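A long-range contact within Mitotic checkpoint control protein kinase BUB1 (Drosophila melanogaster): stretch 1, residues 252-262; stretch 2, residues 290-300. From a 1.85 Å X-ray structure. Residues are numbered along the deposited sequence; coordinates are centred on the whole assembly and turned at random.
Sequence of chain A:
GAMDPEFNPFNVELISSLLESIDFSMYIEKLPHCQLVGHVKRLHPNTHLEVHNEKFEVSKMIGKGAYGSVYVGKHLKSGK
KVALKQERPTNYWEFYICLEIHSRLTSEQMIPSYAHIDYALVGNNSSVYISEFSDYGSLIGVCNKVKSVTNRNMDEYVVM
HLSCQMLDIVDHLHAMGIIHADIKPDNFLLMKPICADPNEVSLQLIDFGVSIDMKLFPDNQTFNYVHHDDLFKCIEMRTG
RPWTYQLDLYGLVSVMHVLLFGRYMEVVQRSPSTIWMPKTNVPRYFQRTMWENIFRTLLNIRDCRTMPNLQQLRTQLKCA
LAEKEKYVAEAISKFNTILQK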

# COMPACT_ATOMS: atom_id res chain seq x y z
N LEU A 252 -7.85 -0.13 -3.94
CA LEU A 252 -8.26 1.07 -3.22
C LEU A 252 -9.69 0.96 -2.70
O LEU A 252 -9.96 1.24 -1.53
CB LEU A 252 -8.17 2.30 -4.13
CG LEU A 252 -7.18 3.41 -3.78
CD1 LEU A 252 -7.41 4.62 -4.68
CD2 LEU A 252 -7.29 3.80 -2.32
N VAL A 253 -10.61 0.56 -3.57
CA VAL A 253 -12.00 0.38 -3.17
C VAL A 253 -12.12 -0.67 -2.08
O VAL A 253 -12.86 -0.49 -1.11
CB VAL A 253 -12.90 -0.02 -4.37
CG1 VAL A 253 -14.32 -0.31 -3.90
CG2 VAL A 253 -12.92 1.09 -5.38
N SER A 254 -11.38 -1.77 -2.23
CA SER A 254 -11.44 -2.85 -1.26
C SER A 254 -11.05 -2.32 0.12
O SER A 254 -11.64 -2.72 1.13
CB SER A 254 -10.53 -4.02 -1.68
OG SER A 254 -9.22 -3.84 -1.18
N VAL A 255 -10.08 -1.41 0.17
CA VAL A 255 -9.66 -0.83 1.45
C VAL A 255 -10.73 0.11 2.01
O VAL A 255 -11.04 0.07 3.21
CB VAL A 255 -8.33 -0.06 1.33
CG1 VAL A 255 -7.95 0.54 2.68
CG2 VAL A 255 -7.22 -0.98 0.85
N MET A 256 -11.30 0.95 1.16
CA MET A 256 -12.38 1.84 1.58
C MET A 256 -13.54 1.01 2.12
O MET A 256 -14.17 1.39 3.11
CB MET A 256 -12.87 2.71 0.42
CG MET A 256 -11.81 3.63 -0.19
SD MET A 256 -12.57 4.55 -1.53
CE MET A 256 -11.15 5.48 -2.13
N HIS A 257 -13.81 -0.12 1.49
CA HIS A 257 -14.90 -1.01 1.89
C HIS A 257 -14.69 -1.59 3.29
O HIS A 257 -15.63 -1.68 4.09
CB HIS A 257 -15.07 -2.13 0.86
CG HIS A 257 -16.30 -2.97 1.06
ND1 HIS A 257 -16.38 -3.96 2.01
CD2 HIS A 257 -17.49 -2.97 0.41
CE1 HIS A 257 -17.57 -4.53 1.95
NE2 HIS A 257 -18.26 -3.94 0.99
N VAL A 258 -13.46 -2.01 3.58
CA VAL A 258 -13.15 -2.58 4.90
C VAL A 258 -13.30 -1.52 5.99
O VAL A 258 -13.81 -1.80 7.08
CB VAL A 258 -11.73 -3.19 4.93
CG1 VAL A 258 -11.40 -3.71 6.32
CG2 VAL A 258 -11.62 -4.32 3.94
N LEU A 259 -12.86 -0.30 5.69
CA LEU A 259 -12.93 0.80 6.64
C LEU A 259 -14.38 1.17 6.94
O LEU A 259 -14.76 1.33 8.10
CB LEU A 259 -12.17 2.02 6.11
CG LEU A 259 -10.67 1.85 5.83
CD1 LEU A 259 -10.06 3.15 5.34
CD2 LEU A 259 -9.97 1.38 7.08
N LEU A 260 -15.17 1.31 5.88
CA LEU A 260 -16.58 1.70 6.01
C LEU A 260 -17.45 0.66 6.71
O LEU A 260 -18.32 0.99 7.52
CB LEU A 260 -17.17 2.00 4.63
CG LEU A 260 -17.04 3.38 4.00
CD1 LEU A 260 -17.67 3.41 2.62
CD2 LEU A 260 -17.68 4.44 4.89
N PHE A 261 -17.22 -0.61 6.37
CA PHE A 261 -18.18 -1.66 6.72
C PHE A 261 -17.65 -2.71 7.70
O PHE A 261 -18.43 -3.49 8.25
CB PHE A 261 -18.72 -2.32 5.44
CG PHE A 261 -19.41 -1.36 4.50
CD1 PHE A 261 -20.50 -0.61 4.94
CD2 PHE A 261 -18.98 -1.21 3.19
CE1 PHE A 261 -21.14 0.28 4.08
CE2 PHE A 261 -19.61 -0.33 2.33
CZ PHE A 261 -20.69 0.42 2.77
N GLY A 262 -16.34 -2.73 7.92
CA GLY A 262 -15.76 -3.71 8.82
C GLY A 262 -15.70 -5.10 8.20
O GLY A 262 -15.35 -6.08 8.87
N MET A 290 -22.31 9.96 -3.01
CA MET A 290 -20.88 10.18 -3.09
C MET A 290 -20.10 8.86 -3.10
O MET A 290 -19.25 8.64 -3.97
CB MET A 290 -20.38 11.05 -1.94
CG MET A 290 -18.87 11.23 -1.94
SD MET A 290 -18.23 11.85 -0.38
CE MET A 290 -18.37 10.37 0.64
N TRP A 291 -20.39 8.00 -2.13
CA TRP A 291 -19.69 6.71 -2.04
C TRP A 291 -19.98 5.87 -3.27
O TRP A 291 -19.07 5.22 -3.81
CB TRP A 291 -20.09 5.95 -0.77
CG TRP A 291 -19.48 6.49 0.48
CD1 TRP A 291 -20.14 7.05 1.54
CD2 TRP A 291 -18.08 6.55 0.80
NE1 TRP A 291 -19.24 7.45 2.50
CE2 TRP A 291 -17.97 7.15 2.07
CE3 TRP A 291 -16.92 6.15 0.14
CZ2 TRP A 291 -16.73 7.36 2.69
CZ3 TRP A 291 -15.69 6.35 0.76
CH2 TRP A 291 -15.61 6.95 2.02
N GLU A 292 -21.23 5.87 -3.73
CA GLU A 292 -21.57 5.13 -4.93
C GLU A 292 -20.82 5.66 -6.16
O GLU A 292 -20.36 4.87 -6.99
CB GLU A 292 -23.09 5.08 -5.14
CG GLU A 292 -23.80 4.19 -4.11
CD GLU A 292 -25.30 4.09 -4.33
OE1 GLU A 292 -25.86 4.91 -5.09
OE2 GLU A 292 -25.92 3.19 -3.73
N ASN A 293 -20.69 6.99 -6.27
CA ASN A 293 -19.85 7.60 -7.30
C ASN A 293 -18.42 7.07 -7.24
O ASN A 293 -17.86 6.63 -8.25
CB ASN A 293 -19.82 9.13 -7.16
CG ASN A 293 -21.02 9.82 -7.80
OD1 ASN A 293 -21.82 9.20 -8.50
ND2 ASN A 293 -21.13 11.12 -7.57
N ILE A 294 -17.82 7.15 -6.05
CA ILE A 294 -16.44 6.73 -5.86
C ILE A 294 -16.23 5.26 -6.21
O ILE A 294 -15.32 4.92 -6.97
CB ILE A 294 -15.98 6.99 -4.40
CG1 ILE A 294 -16.01 8.49 -4.10
CG2 ILE A 294 -14.58 6.42 -4.17
CD1 ILE A 294 -15.89 8.82 -2.61
N PHE A 295 -17.08 4.38 -5.68
CA PHE A 295 -16.97 2.95 -5.94
C PHE A 295 -17.17 2.64 -7.42
O PHE A 295 -16.39 1.89 -8.02
CB PHE A 295 -17.98 2.16 -5.09
CG PHE A 295 -17.75 2.25 -3.60
CD1 PHE A 295 -16.59 2.83 -3.09
CD2 PHE A 295 -18.70 1.76 -2.72
CE1 PHE A 295 -16.38 2.91 -1.72
CE2 PHE A 295 -18.51 1.83 -1.35
CZ PHE A 295 -17.35 2.41 -0.85
N ARG A 296 -18.19 3.24 -8.02
CA ARG A 296 -18.51 2.97 -9.43
C ARG A 296 -17.39 3.44 -10.36
O ARG A 296 -17.03 2.75 -11.31
CB ARG A 296 -19.83 3.62 -9.83
CG ARG A 296 -20.33 3.20 -11.20
CD ARG A 296 -21.65 3.87 -11.58
NE ARG A 296 -22.33 4.48 -10.44
CZ ARG A 296 -22.30 5.78 -10.16
NH1 ARG A 296 -21.60 6.61 -10.93
NH2 ARG A 296 -22.95 6.25 -9.11
N THR A 297 -16.85 4.62 -10.06
CA THR A 297 -15.81 5.22 -10.89
C THR A 297 -14.52 4.41 -10.83
O THR A 297 -13.83 4.23 -11.84
CB THR A 297 -15.54 6.66 -10.44
OG1 THR A 297 -16.73 7.43 -10.59
CG2 THR A 297 -14.44 7.29 -11.28
N LEU A 298 -14.18 3.93 -9.64
CA LEU A 298 -12.93 3.22 -9.45
C LEU A 298 -13.01 1.76 -9.89
O LEU A 298 -11.99 1.15 -10.23
CB LEU A 298 -12.46 3.31 -7.99
CG LEU A 298 -11.98 4.67 -7.47
CD1 LEU A 298 -11.82 4.65 -5.95
CD2 LEU A 298 -10.66 5.04 -8.13
N LEU A 299 -14.22 1.19 -9.89
CA LEU A 299 -14.40 -0.21 -10.27
C LEU A 299 -14.70 -0.40 -11.76
O LEU A 299 -14.43 -1.46 -12.32
CB LEU A 299 -15.54 -0.84 -9.47
CG LEU A 299 -15.27 -1.16 -8.00
CD1 LEU A 299 -16.52 -1.71 -7.34
CD2 LEU A 299 -14.14 -2.16 -7.90
N ASN A 300 -15.27 0.62 -12.39
CA ASN A 300 -15.73 0.48 -13.76
C ASN A 300 -15.02 1.43 -14.70
O ASN A 300 -15.48 2.56 -14.91
CB ASN A 300 -17.24 0.67 -13.82
CG ASN A 300 -17.99 -0.34 -12.97
OD1 ASN A 300 -18.38 -1.40 -13.45
ND2 ASN A 300 -18.19 -0.01 -11.70

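The most distinctive feature of this contact is a methyl group laid on an indole: Leu 260 CD1 sits 3.6 Å from the centroid of the six-membered ring of Trp 291, only 11° off the ring normal, so its C-H bonds can meet the pi cloud over the face. The same methyl also lies at the edge of the Phe 295 ring, with CD1 3.6 Å from Phe 295 CZ. One leucine thus serves two aromatics in two different geometries.

The backbones that permit this are two helices running roughly antiparallel, at 151° between their N-to-C directions, with axes 10.3 Å apart at closest approach. The backbones come nearest where Val 253 CA stands 6.2 Å from Phe 295 CA. No hydrogen bond crosses the interface; each helix satisfies its own backbone with i to i+4 bonds, leaving apolar packing to join them.

The contact on the first helix follows a simple spacing: Val 253, Met 256 and Leu 260 all point CA-to-CB toward the partner, three and then four residues apart. Met 256 is the knob, set among Trp 291, Ile 294, Phe 295 and Leu 298. Its SD reaches Ile 294 CG2 at 3.8 Å and lies at the edge of the Phe 295 ring, 5.5 Å from that ring's centroid, while its CE meets Leu 298 CD1 at 4.0 Å. An unbranched thioether can thread between such differently shaped neighbours.

Val 253, compact and beta-branched, fills the closest approach, with CG2 3.5 Å from Leu 298 CB and CG1 4.0 Å from Phe 295 CD1. Phe 295 leaves its helix sideways, yet its ring comes nearer and touches Val 253, Met 256, Leu 260 and Phe 261. The polar work stays outside the seam: Thr 297 OG1 donates to Asn 293 O at 2.7 Å within its own helix.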